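Local coordinates for protein putative secreted endoglycosylceramidase (Rhodococcus hoagii, PDB 6JYZ) that probably hydrolyses O-glycosidic bonds as a secreted glycoside hydrolase of family 5, acting as an endogalactosylceramidase on galactosyl ceramides, at residues A[103-114]-A[204-214]. Residues are numbered along the deposited sequence; the frame is centred on the assembly and turned at random.
Sequences VARIREAVQDAK and LAAEFRNEPAV
Arg107 starts at the edge of the Phe208 ring and ends on Glu207. Its CB meets Phe208 CZ at 3.9 Å, and CG passes Phe208 CE1 at 4.1 Å. The chain then bends at chi3 (-70°). This brings one guanidinium face over Phe208 CZ, the two planes 26° apart. NE donates to a water that donates in turn to Glu207 O. NH2 reaches Glu207 O directly at 3.1 Å. NH2 also salt-bridges Glu207 OE1 at 2.8 Å, using its anti lone pair. Both acceptors lie near the guanidinium plane. With an alanine in place of Arg107, the Glu207 carboxylate would probably lose its countercharge, Glu207 O a direct bond, and the Phe208 ring part of its cover.

Beneath this polar layer the ring packs on Ile106 and Val110, with Ile106 CG2 3.8 Å from Phe208 CZ. Leu122 of strand 119-124 also touches it. Val110 CG1 continues the apolar seam to Val214 CG2. Farther along the helix, the extended Lys114 chain runs over Ala213, its CD 3.7 Å from Ala213 CB. Lys114 NZ then bridges to Glu211 OE2 at 2.8 Å through the syn lone pair. The anti lone pair meets Ala213 N, so OE2 takes two donors. A second water, bound to Gln111 OE1 and Lys114 NZ, donates to Glu211 OE1.

The contact joins helix 100-115 to the turns between helix 193-206 and strand 214-218, in the barrel of a family 5 hydrolase. Apolar side chains fill the middle and two salt bridges edge its partly exposed side, combining hydrophobic burial with charge pairing.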
ATOM      1  N   VAL A 103      -6.386 -17.814  -3.463  1.00  9.98           N
ATOM      2  CA  VAL A 103      -5.159 -17.560  -4.197  1.00 10.72           C
ATOM      3  C   VAL A 103      -5.458 -17.378  -5.670  1.00 10.35           C
ATOM      4  O   VAL A 103      -4.860 -16.513  -6.323  1.00 10.78           O
ATOM      5  CB  VAL A 103      -4.115 -18.674  -4.008  1.00 10.87           C
ATOM      6  CG1 VAL A 103      -2.903 -18.399  -4.897  1.00 13.22           C
ATOM      7  CG2 VAL A 103      -3.692 -18.710  -2.531  1.00 12.51           C
ATOM      8  N   ALA A 104      -6.409 -18.141  -6.255  1.00 10.54           N
ATOM      9  CA  ALA A 104      -6.693 -17.949  -7.680  1.00 10.46           C
ATOM     10  C   ALA A 104      -7.335 -16.597  -7.896  1.00 10.25           C
ATOM     11  O   ALA A 104      -7.076 -16.015  -8.966  1.00 11.60           O
ATOM     12  CB  ALA A 104      -7.638 -19.080  -8.132  1.00 11.69           C
ATOM     13  N   ARG A 105      -8.114 -16.041  -6.964  1.00 10.23           N
ATOM     14  CA  ARG A 105      -8.595 -14.680  -7.166  1.00 10.72           C
ATOM     15  C   ARG A 105      -7.435 -13.702  -7.100  1.00 10.41           C
ATOM     16  O   ARG A 105      -7.413 -12.718  -7.891  1.00 10.94           O
ATOM     17  CB  ARG A 105      -9.580 -14.307  -6.064  1.00 12.62           C
ATOM     18  CG  ARG A 105     -10.878 -15.145  -6.114  1.00 12.65           C
ATOM     19  CD  ARG A 105     -11.818 -14.981  -4.951  1.00 16.03           C
ATOM     20  NE  ARG A 105     -12.329 -13.619  -4.909  1.00 17.63           N
ATOM     21  CZ  ARG A 105     -12.796 -13.064  -3.810  1.00 21.17           C
ATOM     22  NH1 ARG A 105     -12.709 -13.670  -2.635  1.00 23.70           N
ATOM     23  NH2 ARG A 105     -13.277 -11.839  -3.881  1.00 22.64           N
ATOM     24  N   ILE A 106      -6.477 -13.884  -6.209  1.00 10.29           N
ATOM     25  CA  ILE A 106      -5.271 -13.033  -6.183  1.00 10.54           C
ATOM     26  C   ILE A 106      -4.551 -13.143  -7.518  1.00 11.14           C
ATOM     27  O   ILE A 106      -4.124 -12.119  -8.111  1.00 10.93           O
ATOM     28  CB  ILE A 106      -4.363 -13.441  -5.019  1.00 10.19           C
ATOM     29  CG1 ILE A 106      -5.070 -13.226  -3.682  1.00 10.70           C
ATOM     30  CG2 ILE A 106      -3.063 -12.630  -5.073  1.00 10.82           C
ATOM     31  CD1 ILE A 106      -4.291 -13.746  -2.485  1.00 11.79           C
ATOM     32  N   ARG A 107      -4.363 -14.353  -8.040  1.00 10.36           N
ATOM     33  CA  ARG A 107      -3.619 -14.534  -9.270  1.00 10.78           C
ATOM     34  C   ARG A 107      -4.366 -13.895 -10.424  1.00 11.00           C
ATOM     35  O   ARG A 107      -3.685 -13.273 -11.278  1.00 11.39           O
ATOM     36  CB  ARG A 107      -3.428 -16.040  -9.521  1.00 11.75           C
ATOM     37  CG  ARG A 107      -2.554 -16.300 -10.748  1.00 12.43           C
ATOM     38  CD  ARG A 107      -2.248 -17.788 -10.942  1.00 13.61           C
ATOM     39  NE  ARG A 107      -1.331 -18.251  -9.880  1.00 14.17           N
ATOM     40  CZ  ARG A 107      -1.610 -19.086  -8.893  1.00 15.05           C
ATOM     41  NH1 ARG A 107      -2.837 -19.534  -8.717  1.00 16.46           N
ATOM     42  NH2 ARG A 107      -0.647 -19.311  -8.001  1.00 16.16           N
ATOM     43  N   GLU A 108      -5.658 -13.941 -10.462  1.00 10.98           N
ATOM     44  CA  GLU A 108      -6.407 -13.234 -11.497  1.00 12.22           C
ATOM     45  C   GLU A 108      -6.189 -11.737 -11.408  1.00 11.98           C
ATOM     46  O   GLU A 108      -6.032 -11.082 -12.445  1.00 12.50           O
ATOM     47  CB  GLU A 108      -7.895 -13.612 -11.391  1.00 12.42           C
ATOM     48  CG  GLU A 108      -8.770 -12.913 -12.433  1.00 16.29           C
ATOM     49  CD  GLU A 108     -10.217 -13.208 -12.091  1.00 23.72           C
ATOM     50  OE1 GLU A 108     -10.722 -12.831 -11.022  1.00 24.85           O
ATOM     51  OE2 GLU A 108     -10.806 -13.957 -12.865  1.00 30.42           O
ATOM     52  N   ALA A 109      -6.200 -11.163 -10.192  1.00 10.66           N
ATOM     53  CA  ALA A 109      -5.907  -9.736 -10.050  1.00 10.43           C
ATOM     54  C   ALA A 109      -4.486  -9.422 -10.480  1.00 11.06           C
ATOM     55  O   ALA A 109      -4.271  -8.367 -11.160  1.00 11.22           O
ATOM     56  CB  ALA A 109      -6.127  -9.336  -8.586  1.00 12.48           C
ATOM     57  N   VAL A 110      -3.502 -10.234 -10.171  1.00 10.28           N
ATOM     58  CA  VAL A 110      -2.140 -10.002 -10.590  1.00 10.63           C
ATOM     59  C   VAL A 110      -2.077 -10.002 -12.103  1.00 11.86           C
ATOM     60  O   VAL A 110      -1.354  -9.189 -12.707  1.00 11.44           O
ATOM     61  CB  VAL A 110      -1.193 -11.046  -9.999  1.00 10.57           C
ATOM     62  CG1 VAL A 110       0.192 -10.993 -10.600  1.00 11.91           C
ATOM     63  CG2 VAL A 110      -1.064 -10.839  -8.475  1.00 12.05           C
ATOM     64  N   GLN A 111      -2.760 -10.961 -12.757  1.00 11.43           N
ATOM     65  CA  GLN A 111      -2.693 -11.066 -14.219  1.00 11.95           C
ATOM     66  C   GLN A 111      -3.466  -9.923 -14.858  1.00 11.86           C
ATOM     67  O   GLN A 111      -2.950  -9.358 -15.847  1.00 12.06           O
ATOM     68  CB  GLN A 111      -3.315 -12.424 -14.635  1.00 14.74           C
ATOM     69  CG  GLN A 111      -3.102 -12.667 -16.155  1.00 19.07           C
ATOM     70  CD  GLN A 111      -1.629 -12.792 -16.509  1.00 24.18           C
ATOM     71  OE1 GLN A 111      -0.826 -13.505 -15.919  1.00 23.45           O
ATOM     72  NE2 GLN A 111      -1.201 -12.031 -17.495  1.00 26.22           N
ATOM     73  N   ASP A 112      -4.595  -9.518 -14.356  1.00 11.97           N
ATOM     74  CA  ASP A 112      -5.300  -8.374 -14.904  1.00 12.73           C
ATOM     75  C   ASP A 112      -4.490  -7.098 -14.742  1.00 12.31           C
ATOM     76  O   ASP A 112      -4.421  -6.254 -15.677  1.00 13.13           O
ATOM     77  CB  ASP A 112      -6.643  -8.188 -14.214  1.00 14.21           C
ATOM     78  CG  ASP A 112      -7.703  -9.246 -14.574  1.00 16.09           C
ATOM     79  OD1 ASP A 112      -7.575  -9.890 -15.680  1.00 19.01           O
ATOM     80  OD2 ASP A 112      -8.674  -9.360 -13.792  1.00 18.36           O
ATOM     81  N   ALA A 113      -3.817  -6.920 -13.611  1.00 11.18           N
ATOM     82  CA  ALA A 113      -2.914  -5.776 -13.462  1.00 11.26           C
ATOM     83  C   ALA A 113      -1.779  -5.893 -14.468  1.00 11.24           C
ATOM     84  O   ALA A 113      -1.488  -4.898 -15.176  1.00 11.10           O
ATOM     85  CB  ALA A 113      -2.424  -5.766 -11.996  1.00 11.78           C
ATOM     86  N   LYS A 114      -1.110  -7.012 -14.597  1.00 10.76           N
ATOM     87  CA  LYS A 114       0.023  -7.161 -15.496  1.00 11.50           C
ATOM     88  C   LYS A 114      -0.383  -6.881 -16.942  1.00 12.62           C
ATOM     89  O   LYS A 114       0.387  -6.203 -17.665  1.00 13.05           O
ATOM     90  CB  LYS A 114       0.608  -8.561 -15.305  1.00 14.37           C
ATOM     91  CG  LYS A 114       1.818  -8.935 -16.159  1.00 17.20           C
ATOM     92  CD  LYS A 114       2.143 -10.470 -15.965  1.00 19.70           C
ATOM     93  CE  LYS A 114       3.508 -10.777 -16.587  1.00 22.88           C
ATOM     94  NZ  LYS A 114       4.088 -12.114 -16.216  1.00 18.42           N
ATOM     95  N   LEU A 204       2.038 -18.493   0.269  1.00 10.04           N
ATOM     96  CA  LEU A 204       1.648 -17.524  -0.754  1.00 10.10           C
ATOM     97  C   LEU A 204       2.825 -17.119  -1.607  1.00 10.09           C
ATOM     98  O   LEU A 204       2.652 -16.993  -2.845  1.00 11.01           O
ATOM     99  CB  LEU A 204       1.004 -16.316  -0.049  1.00 10.98           C
ATOM    100  CG  LEU A 204       0.474 -15.249  -1.011  1.00 10.73           C
ATOM    101  CD1 LEU A 204      -0.588 -15.832  -1.954  1.00 12.64           C
ATOM    102  CD2 LEU A 204      -0.086 -14.072  -0.250  1.00 12.09           C
ATOM    103  N   ALA A 205       4.010 -16.931  -1.020  1.00 10.27           N
ATOM    104  CA  ALA A 205       5.142 -16.566  -1.861  1.00 10.47           C
ATOM    105  C   ALA A 205       5.424 -17.677  -2.854  1.00 11.75           C
ATOM    106  O   ALA A 205       5.853 -17.396  -3.990  1.00 12.08           O
ATOM    107  CB  ALA A 205       6.370 -16.308  -0.986  1.00 12.40           C
ATOM    108  N   ALA A 206       5.317 -18.920  -2.445  1.00 10.71           N
ATOM    109  CA  ALA A 206       5.544 -20.027  -3.375  1.00 10.84           C
ATOM    110  C   ALA A 206       4.619 -19.908  -4.597  1.00 11.12           C
ATOM    111  O   ALA A 206       5.069 -20.283  -5.707  1.00 13.72           O
ATOM    112  CB  ALA A 206       5.380 -21.390  -2.679  1.00 12.28           C
ATOM    113  N   GLU A 207       3.414 -19.416  -4.450  1.00 11.22           N
ATOM    114  CA  GLU A 207       2.454 -19.293  -5.542  1.00 11.69           C
ATOM    115  C   GLU A 207       2.834 -18.253  -6.548  1.00 11.72           C
ATOM    116  O   GLU A 207       2.222 -18.228  -7.645  1.00 13.91           O
ATOM    117  CB  GLU A 207       1.090 -18.963  -4.930  1.00 11.95           C
ATOM    118  CG  GLU A 207       0.491 -20.024  -4.053  1.00 13.58           C
ATOM    119  CD  GLU A 207       0.074 -21.262  -4.769  1.00 16.70           C
ATOM    120  OE1 GLU A 207      -0.341 -21.229  -5.924  1.00 17.84           O
ATOM    121  OE2 GLU A 207       0.155 -22.322  -4.137  1.00 20.15           O
ATOM    122  N   PHE A 208       3.814 -17.376  -6.240  1.00 11.10           N
ATOM    123  CA  PHE A 208       4.191 -16.293  -7.132  1.00 10.75           C
ATOM    124  C   PHE A 208       5.686 -16.231  -7.322  1.00 11.00           C
ATOM    125  O   PHE A 208       6.194 -15.226  -7.856  1.00 11.72           O
ATOM    126  CB  PHE A 208       3.617 -14.966  -6.602  1.00 10.92           C
ATOM    127  CG  PHE A 208       2.131 -14.908  -6.699  1.00 11.13           C
ATOM    128  CD1 PHE A 208       1.511 -14.698  -7.957  1.00 11.36           C
ATOM    129  CD2 PHE A 208       1.325 -15.163  -5.605  1.00 11.51           C
ATOM    130  CE1 PHE A 208       0.127 -14.701  -8.049  1.00 11.19           C
ATOM    131  CE2 PHE A 208      -0.045 -15.196  -5.714  1.00 11.97           C
ATOM    132  CZ  PHE A 208      -0.659 -14.972  -6.951  1.00 11.46           C
ATOM    133  N   ARG A 209       6.406 -17.289  -6.984  1.00 11.50           N
ATOM    134  CA  ARG A 209       7.850 -17.232  -6.928  1.00 11.55           C
ATOM    135  C   ARG A 209       8.528 -16.986  -8.293  1.00 12.42           C
ATOM    136  O   ARG A 209       9.695 -16.532  -8.294  1.00 13.45           O
ATOM    137  CB  ARG A 209       8.445 -18.479  -6.241  1.00 12.44           C
ATOM    138  CG  ARG A 209       8.244 -19.754  -7.046  1.00 13.75           C
ATOM    139  CD  ARG A 209       8.715 -20.883  -6.154  1.00 16.14           C
ATOM    140  NE  ARG A 209       8.643 -22.185  -6.849  1.00 19.83           N
ATOM    141  CZ  ARG A 209       7.604 -22.991  -6.875  1.00 23.05           C
ATOM    142  NH1 ARG A 209       6.435 -22.589  -6.410  1.00 23.62           N
ATOM    143  NH2 ARG A 209       7.719 -24.202  -7.444  1.00 26.21           N
ATOM    144  N   ASN A 210       7.787 -17.302  -9.383  1.00 11.33           N
ATOM    145  CA  ASN A 210       8.383 -17.045 -10.687  1.00 13.10           C
ATOM    146  C   ASN A 210       7.670 -15.923 -11.427  1.00 14.26           C
ATOM    147  O   ASN A 210       7.867 -15.769 -12.614  1.00 15.01           O
ATOM    148  CB  ASN A 210       8.409 -18.349 -11.550  1.00 14.63           C
ATOM    149  CG  ASN A 210       9.633 -19.199 -11.268  1.00 16.22           C
ATOM    150  OD1 ASN A 210      10.732 -18.721 -11.498  1.00 18.97           O
ATOM    151  ND2 ASN A 210       9.409 -20.332 -10.638  1.00 18.71           N
ATOM    152  N   GLU A 211       6.862 -15.114 -10.735  1.00 12.51           N
ATOM    153  CA  GLU A 211       6.037 -14.092 -11.406  1.00 11.96           C
ATOM    154  C   GLU A 211       6.696 -12.709 -11.281  1.00 12.82           C
ATOM    155  O   GLU A 211       6.680 -12.106 -10.177  1.00 12.06           O
ATOM    156  CB  GLU A 211       4.678 -14.058 -10.687  1.00 12.27           C
ATOM    157  CG  GLU A 211       3.742 -13.023 -11.264  1.00 13.21           C
ATOM    158  CD  GLU A 211       3.631 -13.062 -12.764  1.00 15.51           C
ATOM    159  OE1 GLU A 211       2.906 -13.944 -13.237  1.00 17.63           O
ATOM    160  OE2 GLU A 211       4.247 -12.255 -13.469  1.00 13.90           O
ATOM    161  N   PRO A 212       7.248 -12.141 -12.341  1.00 11.51           N
ATOM    162  CA  PRO A 212       7.904 -10.833 -12.224  1.00 12.09           C
ATOM    163  C   PRO A 212       6.882  -9.719 -11.965  1.00 11.73           C
ATOM    164  O   PRO A 212       7.312  -8.652 -11.478  1.00 12.82           O
ATOM    165  CB  PRO A 212       8.595 -10.631 -13.601  1.00 13.71           C
ATOM    166  CG  PRO A 212       7.794 -11.501 -14.546  1.00 14.64           C
ATOM    167  CD  PRO A 212       7.386 -12.729 -13.726  1.00 12.32           C
ATOM    168  N   ALA A 213       5.610  -9.886 -12.262  1.00 10.94           N
ATOM    169  CA  ALA A 213       4.679  -8.796 -12.017  1.00 10.94           C
ATOM    170  C   ALA A 213       4.468  -8.586 -10.546  1.00 11.05           C
ATOM    171  O   ALA A 213       3.884  -7.564 -10.188  1.00 11.69           O
ATOM    172  CB  ALA A 213       3.392  -9.141 -12.691  1.00 12.52           C
ATOM    173  N   VAL A 214       4.791  -9.539  -9.680  1.00 10.96           N
ATOM    174  CA  VAL A 214       4.659  -9.331  -8.247  1.00 10.88           C
ATOM    175  C   VAL A 214       5.934  -8.622  -7.802  1.00 11.43           C
ATOM    176  O   VAL A 214       7.039  -9.144  -7.906  1.00 12.79           O
ATOM    177  CB  VAL A 214       4.427 -10.649  -7.513  1.00 10.85           C
ATOM    178  CG1 VAL A 214       4.592 -10.487  -5.974  1.00 12.80           C
ATOM    179  CG2 VAL A 214       3.044 -11.200  -7.849  1.00 12.88           C
TER
HETATM  180  O   HOH W   1       1.417 -17.394 -10.209  1.00 17.16           O
HETATM  181  O   HOH W   2       1.856 -13.867 -15.916  1.00 34.37           O